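Local atomic coordinates of hypoxanthine-guanine phosphoribosyltransferase (Leishmania tarentolae, PDB entry 1PZM), a protein that probably converts guanine and hypoxanthine to GMP and IMP by transferring the 5-phosphoribosyl group of phosphoribosylpyrophosphate in purine salvage, and here binds GMP. Residues Y60-L65 / L110-S115; D129-L134 / V163-D168; V153-P158 / P170-P175. All coordinates share one frame; numbering follows the deposited sequence.

Contact 1. Residues Y60-L65 / L110-S115; sequences YLLCVL and LDVRDS
Leu62 and Val112 face each other where the CA atoms of the two segments come nearest, still 7.9 Å apart: strand 59-64 and the irregular segment 110-115 head in nearly opposite directions, 172° apart, with side chains and not backbone bonds filling the gap. The strand belongs to the parallel core sheet of the type I phosphoribosyltransferase fold, flanked by strands 86-91 and 120-125; segment 110-115 lies in the connection between those two neighbours. At the middle, Val112 CG1 rests against CG and CD2 of Leu62, the CD2 atom at 4.1 Å. At one end Leu65 CD1 meets Leu110 CD2 at 4.3 Å, and Phe90 of the second subunit packs on Leu65. At the other end, Asp114 crosses Tyr60 at about a right angle. Its carboxylate plane is turned 70° from the phenol ring, and its OD2 lies in the ring plane at the edge, 3.5 Å from Tyr60 CE2; the Tyr60 OH to Asp114 OD2 hydrogen bond is weak at best. Asp111 does not touch the strand; its OD2 makes a salt bridge to Lys144, while its OD1 accepts the N-H of Val112 at 2.7 Å, from above the carboxylate plane.

Contact 2. Residues D129-L134 / V163-D168; sequences DSAITL and VDVLVD. With 5GP (guanosine-5'-monophosphate), chain C.
Ala131 CB and Leu134 CD2 both bear on Val165 CG2, at 3.8 and 3.9 Å, the CB atoms of the two residues pointing toward segment 163-168. Leu134 has CG anti to the backbone N (chi1 -176°). Its CD2 also touches Val167 CG2 at 4.0 Å, and the two side chains cross at about a right angle. Val163 covers the helix start: its CG2 lies over the Ala131 carbonyl, 3.6 Å from Ala131 O, and touches the CG1 of the exposed Ile132. Three valines of the irregular segment 163-168 thus line the flank of helix 132-142. The backbones are joined by a weak hydrogen bond, Val163 N to Ser130 O.

Away from the valines, the same turn grips the phosphate of GMP. Asp129 N and Ala131 N both donate to O1P of GMP, each at 2.8 Å. Ser130 N donates to O2P. The remaining oxygen, O3P, is held twice by Thr133, through its backbone N and through OG1 at 2.6 Å. Ser130 OG accepts the N-H of Ile132 in an ST turn, at 3.2 Å; its own contact with O2P is too short in the model to be trusted in detail. Ala131 is the N-cap residue; with the N-H of Ile132 going to Ser130 OG and that of Thr133 to O3P, the phosphate sits at the helix N terminus, where the helix dipole would be expected to favour its negative charge. Such a loop running into a helix N terminus is the 5'-phosphate site of type I phosphoribosyltransferases.

Contact 3. Residues V153-P158 / P170-P175; sequences VLLDKP and PVITIP. With 5GP (guanosine-5'-monophosphate), chain C.
Val153, Leu155 and Asp156 pair in parallel with Pro170, Ile172 and Thr173 through four backbone hydrogen bonds, from Val171 N to Val153 O at the start to Ile174 N to Asp156 O at 3.0 Å near the end, and at the corner that segment 153-158 turns at Leu154 and Leu155, Val171 N and Ile172 N donate to the consecutive carbonyls of Val153 and Leu154, the bond from Ile172 N being the more bent, 141° at the hydrogen.

Leu154 lies side by side with Ile172, the two CD1 atoms 4.1 Å apart. Leu155 is likewise aligned with Ile172, its CD2 against Ile172 CB at 4.0 Å, while its CB and CD1 meet CD1 of Ile174. Helix 30-48 covers Leu154 and Val171 through Val33, Ala36 and Cys40. By its parallel pairing with strand 148-156, strand 169-173 extends the core sheet of the phosphoribosyltransferase fold.

Asp156, beside Pro170 and Thr173, is tied twice: OD2 forms a salt bridge with Arg161, and OD1 accepts from a water 2.8 Å away that also bonds to Thr173 OG1. Past the paired part, Pro158 CG sits on Thr173 CG2. The Lys157 side chain crosses that of Ile174 obliquely, its CG 3.6 Å from Ile174 CG1. A bend at chi3 (-68°) turns CE toward the guanine, and NZ donates to both O6, at 2.7 Å, and N7, at 2.6 Å. The ammonium also bonds to Ala177 O.

Going from the N terminus, contact 1 closes first: strand 59-64 is met again by 110-115 after a loop that carries helix 69-81 and strand 86-91, and contact 1 is complete before contact 2 opens. The other two cross. The chain opens contact 2 at 129-134, follows helix 132-142 into strand 148-156, opens contact 3 at 153-158, closes contact 2 at 163-168 and then contact 3 at 170-175. These two touch, Val167 on Val153 and Asp129 on Lys157, and they hold opposite ends of GMP, phosphate and base. Contacts 1 and 3 reach the same parallel sheet on opposite sides of the chain's centre, about 22 Å between their centres.

Contact 1. Residues Y60-L65 / L110-S115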
# COMPACT_ATOMS: atom_id res chain seq x y z
N TYR A 60 -0.17 -9.63 -12.53
CA TYR A 60 0.71 -9.26 -11.44
C TYR A 60 0.85 -7.76 -11.42
O TYR A 60 1.37 -7.19 -12.39
CB TYR A 60 2.09 -9.87 -11.63
CG TYR A 60 2.15 -11.31 -11.19
CD1 TYR A 60 1.68 -12.34 -12.03
CD2 TYR A 60 2.71 -11.66 -9.94
CE1 TYR A 60 1.79 -13.70 -11.59
CE2 TYR A 60 2.81 -13.00 -9.51
CZ TYR A 60 2.34 -13.99 -10.35
OH TYR A 60 2.43 -15.28 -9.96
N LEU A 61 0.44 -7.14 -10.31
CA LEU A 61 0.66 -5.70 -10.15
C LEU A 61 1.99 -5.56 -9.41
O LEU A 61 2.15 -6.11 -8.30
CB LEU A 61 -0.47 -5.05 -9.35
CG LEU A 61 -1.90 -5.09 -9.97
CD1 LEU A 61 -2.93 -4.54 -9.00
CD2 LEU A 61 -1.95 -4.35 -11.29
N LEU A 62 2.94 -4.87 -10.05
CA LEU A 62 4.26 -4.60 -9.49
C LEU A 62 4.30 -3.17 -8.92
O LEU A 62 4.47 -2.17 -9.68
CB LEU A 62 5.39 -4.85 -10.54
CG LEU A 62 5.81 -6.35 -10.62
CD1 LEU A 62 4.67 -7.45 -10.66
CD2 LEU A 62 6.72 -6.57 -11.83
N CYS A 63 4.10 -3.09 -7.59
CA CYS A 63 3.97 -1.78 -6.94
C CYS A 63 5.35 -1.12 -6.69
O CYS A 63 6.21 -1.67 -6.00
CB CYS A 63 3.18 -1.91 -5.63
SG CYS A 63 3.29 -0.49 -4.56
N VAL A 64 5.58 0.05 -7.30
CA VAL A 64 6.86 0.72 -7.14
C VAL A 64 6.83 1.55 -5.86
O VAL A 64 6.23 2.61 -5.81
CB VAL A 64 7.24 1.59 -8.35
CG1 VAL A 64 8.69 2.18 -8.16
CG2 VAL A 64 7.20 0.77 -9.65
N LEU A 65 7.43 1.03 -4.79
CA LEU A 65 7.54 1.73 -3.53
C LEU A 65 8.45 2.98 -3.57
O LEU A 65 9.44 2.99 -4.31
CB LEU A 65 8.13 0.74 -2.52
CG LEU A 65 7.09 -0.35 -2.21
CD1 LEU A 65 7.68 -1.33 -1.25
CD2 LEU A 65 5.80 0.21 -1.63
N LEU A 110 14.55 -3.99 -3.63
CA LEU A 110 13.53 -5.02 -3.38
C LEU A 110 12.98 -5.51 -4.73
O LEU A 110 12.40 -4.75 -5.52
CB LEU A 110 12.42 -4.52 -2.46
CG LEU A 110 11.46 -5.52 -1.82
CD1 LEU A 110 12.11 -6.49 -0.82
CD2 LEU A 110 10.35 -4.75 -1.16
N ASP A 111 13.26 -6.78 -5.01
CA ASP A 111 12.85 -7.39 -6.24
C ASP A 111 11.59 -8.20 -5.97
O ASP A 111 11.24 -8.37 -4.80
CB ASP A 111 13.97 -8.27 -6.76
CG ASP A 111 13.83 -8.58 -8.22
OD1 ASP A 111 12.84 -8.17 -8.85
OD2 ASP A 111 14.67 -9.25 -8.84
N VAL A 112 10.91 -8.64 -7.03
CA VAL A 112 9.80 -9.61 -6.93
C VAL A 112 10.17 -10.87 -6.12
O VAL A 112 11.30 -11.38 -6.22
CB VAL A 112 9.29 -10.08 -8.33
CG1 VAL A 112 8.61 -8.93 -9.10
CG2 VAL A 112 10.39 -10.75 -9.16
N ARG A 113 9.20 -11.37 -5.36
CA ARG A 113 9.37 -12.61 -4.60
C ARG A 113 8.97 -13.82 -5.46
O ARG A 113 9.67 -14.84 -5.46
N ASP A 114 7.82 -13.70 -6.15
CA ASP A 114 7.33 -14.69 -7.12
C ASP A 114 8.18 -14.59 -8.39
O ASP A 114 8.56 -13.47 -8.77
CB ASP A 114 5.85 -14.42 -7.51
CG ASP A 114 4.81 -15.03 -6.53
OD1 ASP A 114 5.21 -15.52 -5.44
OD2 ASP A 114 3.57 -15.08 -6.76
N SER A 115 8.48 -15.73 -9.03
CA SER A 115 8.99 -15.71 -10.41
C SER A 115 7.92 -15.10 -11.31
O SER A 115 6.72 -15.42 -11.19
CB SER A 115 9.33 -17.10 -10.92
OG SER A 115 9.92 -17.04 -12.22

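Contact 2. Residues D129-L134 / V163-D168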
# COMPACT_ATOMS: atom_id res chain seq x y z
N ASP A 129 8.02 11.42 -14.58
CA ASP A 129 8.43 12.73 -15.00
C ASP A 129 9.47 12.58 -16.14
O ASP A 129 9.08 12.54 -17.32
CB ASP A 129 8.90 13.50 -13.74
CG ASP A 129 9.34 14.91 -14.03
OD1 ASP A 129 8.96 15.49 -15.09
OD2 ASP A 129 10.06 15.55 -13.23
N SER A 130 10.77 12.40 -15.84
CA SER A 130 11.74 12.22 -16.93
C SER A 130 11.61 10.83 -17.54
O SER A 130 12.06 10.61 -18.65
CB SER A 130 13.19 12.36 -16.41
OG SER A 130 13.48 11.27 -15.50
N ALA A 131 11.04 9.90 -16.77
CA ALA A 131 10.92 8.48 -17.16
C ALA A 131 12.26 7.69 -17.05
O ALA A 131 12.31 6.51 -17.41
CB ALA A 131 10.31 8.34 -18.61
N ILE A 132 13.32 8.30 -16.54
CA ILE A 132 14.55 7.53 -16.38
C ILE A 132 14.30 6.35 -15.43
O ILE A 132 14.69 5.22 -15.71
CB ILE A 132 15.71 8.48 -15.95
CG1 ILE A 132 16.04 9.40 -17.14
CG2 ILE A 132 17.01 7.71 -15.46
CD1 ILE A 132 16.86 10.58 -16.80
N THR A 133 13.59 6.60 -14.34
CA THR A 133 13.30 5.55 -13.37
C THR A 133 12.51 4.38 -13.98
O THR A 133 12.87 3.20 -13.84
CB THR A 133 12.47 6.18 -12.22
OG1 THR A 133 13.24 7.23 -11.62
CG2 THR A 133 12.19 5.17 -11.11
N LEU A 134 11.41 4.72 -14.62
CA LEU A 134 10.56 3.73 -15.25
C LEU A 134 11.34 2.96 -16.30
O LEU A 134 11.19 1.74 -16.38
CB LEU A 134 9.36 4.40 -15.90
CG LEU A 134 8.32 3.46 -16.53
CD1 LEU A 134 7.77 2.34 -15.51
CD2 LEU A 134 7.19 4.28 -17.04
N VAL A 163 13.85 10.58 -21.56
CA VAL A 163 13.99 9.40 -22.42
C VAL A 163 12.60 8.99 -22.96
O VAL A 163 11.58 9.53 -22.52
CB VAL A 163 14.68 8.22 -21.70
CG1 VAL A 163 16.13 8.56 -21.41
CG2 VAL A 163 13.87 7.80 -20.39
N ASP A 164 12.58 8.02 -23.87
CA ASP A 164 11.39 7.63 -24.59
C ASP A 164 10.85 6.29 -24.12
O ASP A 164 11.51 5.25 -24.33
CB ASP A 164 11.71 7.58 -26.08
CG ASP A 164 11.29 8.84 -26.78
OD1 ASP A 164 10.16 9.31 -26.47
OD2 ASP A 164 12.00 9.41 -27.64
N VAL A 165 9.72 6.30 -23.41
CA VAL A 165 9.12 5.05 -22.92
C VAL A 165 7.64 4.88 -23.25
O VAL A 165 6.85 5.87 -23.29
CB VAL A 165 9.28 4.78 -21.35
CG1 VAL A 165 10.72 4.86 -20.89
CG2 VAL A 165 8.35 5.69 -20.50
N LEU A 166 7.27 3.61 -23.43
CA LEU A 166 5.86 3.21 -23.53
C LEU A 166 5.13 3.25 -22.19
O LEU A 166 5.40 2.36 -21.31
CB LEU A 166 5.73 1.82 -24.19
CG LEU A 166 4.28 1.33 -24.44
CD1 LEU A 166 3.59 2.15 -25.56
CD2 LEU A 166 4.19 -0.22 -24.71
N VAL A 167 4.25 4.26 -22.00
CA VAL A 167 3.25 4.21 -20.85
C VAL A 167 1.90 3.74 -21.35
O VAL A 167 1.20 4.46 -22.07
CB VAL A 167 3.03 5.53 -20.08
CG1 VAL A 167 1.87 5.40 -19.08
CG2 VAL A 167 4.25 5.92 -19.27
N ASP A 168 1.59 2.48 -21.08
CA ASP A 168 0.38 1.90 -21.70
C ASP A 168 -0.88 2.52 -21.10
O ASP A 168 -1.84 2.77 -21.84
CB ASP A 168 0.33 0.40 -21.49
CG ASP A 168 1.61 -0.25 -21.90
OD1 ASP A 168 1.78 -0.42 -23.12
OD2 ASP A 168 2.51 -0.56 -21.11
P 5GP C . 11.57 10.32 -13.09
O1P 5GP C . 10.43 10.05 -14.01
O2P 5GP C . 12.34 11.54 -13.48
O3P 5GP C . 12.48 9.16 -13.26
O5' 5GP C . 11.02 10.42 -11.59
C5' 5GP C . 11.88 10.54 -10.45
C4' 5GP C . 11.15 10.23 -9.11
O4' 5GP C . 10.41 11.34 -8.59
C3' 5GP C . 10.16 9.07 -9.16
O3' 5GP C . 10.22 8.28 -7.97
C2' 5GP C . 8.83 9.80 -9.26
O2' 5GP C . 7.79 8.97 -8.84
C1' 5GP C . 9.03 11.06 -8.40
N9 5GP C . 8.25 12.24 -8.90
C8 5GP C . 8.38 12.98 -10.10
N7 5GP C . 7.50 14.07 -10.06
C5 5GP C . 7.06 14.11 -8.76
C6 5GP C . 6.15 14.96 -8.12
O6 5GP C . 5.55 15.88 -8.76
N1 5GP C . 5.87 14.77 -6.76
C2 5GP C . 6.52 13.74 -6.06
N2 5GP C . 6.30 13.55 -4.76
N3 5GP C . 7.39 12.91 -6.70
C4 5GP C . 7.65 13.10 -8.04

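Contact 3. Residues V153-P158 / P170-P175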
# COMPACT_ATOMS: atom_id res chain seq x y z
N VAL A 153 0.28 4.32 -14.85
CA VAL A 153 0.83 5.46 -14.10
C VAL A 153 -0.33 6.37 -13.73
O VAL A 153 -1.12 6.75 -14.64
CB VAL A 153 1.85 6.27 -15.05
CG1 VAL A 153 2.36 7.57 -14.39
CG2 VAL A 153 3.07 5.40 -15.45
N LEU A 154 -0.41 6.83 -12.48
CA LEU A 154 -1.58 7.67 -12.13
C LEU A 154 -1.42 9.04 -12.76
O LEU A 154 -2.34 9.55 -13.43
CB LEU A 154 -1.79 7.79 -10.58
CG LEU A 154 -2.95 8.69 -10.10
CD1 LEU A 154 -4.32 8.28 -10.68
CD2 LEU A 154 -2.96 8.74 -8.54
N LEU A 155 -0.22 9.62 -12.59
CA LEU A 155 0.05 10.97 -13.05
C LEU A 155 1.19 10.93 -14.02
O LEU A 155 2.32 10.63 -13.66
CB LEU A 155 0.40 11.88 -11.87
CG LEU A 155 -0.64 12.04 -10.78
CD1 LEU A 155 -0.05 13.00 -9.75
CD2 LEU A 155 -1.94 12.62 -11.43
N ASP A 156 0.92 11.28 -15.27
CA ASP A 156 2.00 11.32 -16.27
C ASP A 156 2.33 12.76 -16.53
O ASP A 156 1.42 13.55 -16.86
CB ASP A 156 1.50 10.64 -17.57
CG ASP A 156 2.63 10.24 -18.49
OD1 ASP A 156 2.38 9.95 -19.68
OD2 ASP A 156 3.82 10.17 -18.05
N LYS A 157 3.63 13.11 -16.46
CA LYS A 157 4.11 14.44 -16.86
C LYS A 157 4.97 14.34 -18.12
O LYS A 157 6.23 14.49 -18.05
CB LYS A 157 4.88 15.14 -15.69
CG LYS A 157 4.02 15.27 -14.39
CD LYS A 157 4.69 16.17 -13.27
CE LYS A 157 5.87 15.55 -12.73
NZ LYS A 157 6.33 16.07 -11.33
N PRO A 158 4.32 14.16 -19.29
CA PRO A 158 5.08 13.93 -20.53
C PRO A 158 5.95 15.12 -20.96
O PRO A 158 6.97 14.96 -21.69
CB PRO A 158 4.00 13.56 -21.57
CG PRO A 158 2.66 14.15 -21.04
CD PRO A 158 2.86 14.17 -19.53
N PRO A 170 -1.70 5.74 -18.92
CA PRO A 170 -1.45 6.95 -18.16
C PRO A 170 -2.85 7.46 -17.77
O PRO A 170 -3.60 7.96 -18.63
CB PRO A 170 -0.83 7.87 -19.18
CG PRO A 170 -1.35 7.41 -20.57
CD PRO A 170 -1.91 6.01 -20.35
N VAL A 171 -3.17 7.38 -16.48
CA VAL A 171 -4.56 7.64 -16.07
C VAL A 171 -4.88 9.11 -16.20
O VAL A 171 -5.90 9.50 -16.76
CB VAL A 171 -4.77 7.17 -14.61
CG1 VAL A 171 -6.22 7.39 -14.22
CG2 VAL A 171 -4.46 5.69 -14.50
N ILE A 172 -3.99 9.95 -15.68
CA ILE A 172 -4.20 11.39 -15.79
C ILE A 172 -2.94 12.05 -16.30
O ILE A 172 -1.86 11.73 -15.80
CB ILE A 172 -4.54 11.98 -14.41
CG1 ILE A 172 -5.66 11.17 -13.75
CG2 ILE A 172 -4.87 13.48 -14.53
CD1 ILE A 172 -5.99 11.64 -12.30
N THR A 173 -3.07 12.96 -17.28
CA THR A 173 -1.89 13.64 -17.86
C THR A 173 -1.89 15.06 -17.32
O THR A 173 -2.90 15.72 -17.40
CB THR A 173 -2.00 13.63 -19.39
OG1 THR A 173 -1.85 12.27 -19.83
CG2 THR A 173 -0.80 14.39 -20.10
N ILE A 174 -0.77 15.53 -16.75
CA ILE A 174 -0.77 16.85 -16.10
C ILE A 174 0.46 17.61 -16.48
O ILE A 174 1.44 17.02 -16.93
CB ILE A 174 -0.74 16.75 -14.55
CG1 ILE A 174 0.57 16.06 -14.11
CG2 ILE A 174 -1.98 16.04 -14.00
CD1 ILE A 174 0.81 15.99 -12.56
N PRO A 175 0.43 18.93 -16.32
CA PRO A 175 1.63 19.71 -16.64
C PRO A 175 2.70 19.54 -15.57
O PRO A 175 2.52 18.82 -14.57
CB PRO A 175 1.11 21.16 -16.79
CG PRO A 175 -0.19 21.19 -16.08
CD PRO A 175 -0.68 19.75 -15.82
P 5GP C . 11.57 10.32 -13.09
O1P 5GP C . 10.43 10.05 -14.01
O2P 5GP C . 12.34 11.54 -13.48
O3P 5GP C . 12.48 9.16 -13.26
O5' 5GP C . 11.02 10.42 -11.59
C5' 5GP C . 11.88 10.54 -10.45
C4' 5GP C . 11.15 10.23 -9.11
O4' 5GP C . 10.41 11.34 -8.59
C3' 5GP C . 10.16 9.07 -9.16
O3' 5GP C . 10.22 8.28 -7.97
C2' 5GP C . 8.83 9.80 -9.26
O2' 5GP C . 7.79 8.97 -8.84
C1' 5GP C . 9.03 11.06 -8.40
N9 5GP C . 8.25 12.24 -8.90
C8 5GP C . 8.38 12.98 -10.10
N7 5GP C . 7.50 14.07 -10.06
C5 5GP C . 7.06 14.11 -8.76
C6 5GP C . 6.15 14.96 -8.12
O6 5GP C . 5.55 15.88 -8.76
N1 5GP C . 5.87 14.77 -6.76
C2 5GP C . 6.52 13.74 -6.06
N2 5GP C . 6.30 13.55 -4.76
N3 5GP C . 7.39 12.91 -6.70
C4 5GP C . 7.65 13.10 -8.04
O HOH W 1 0.27 11.26 -21.02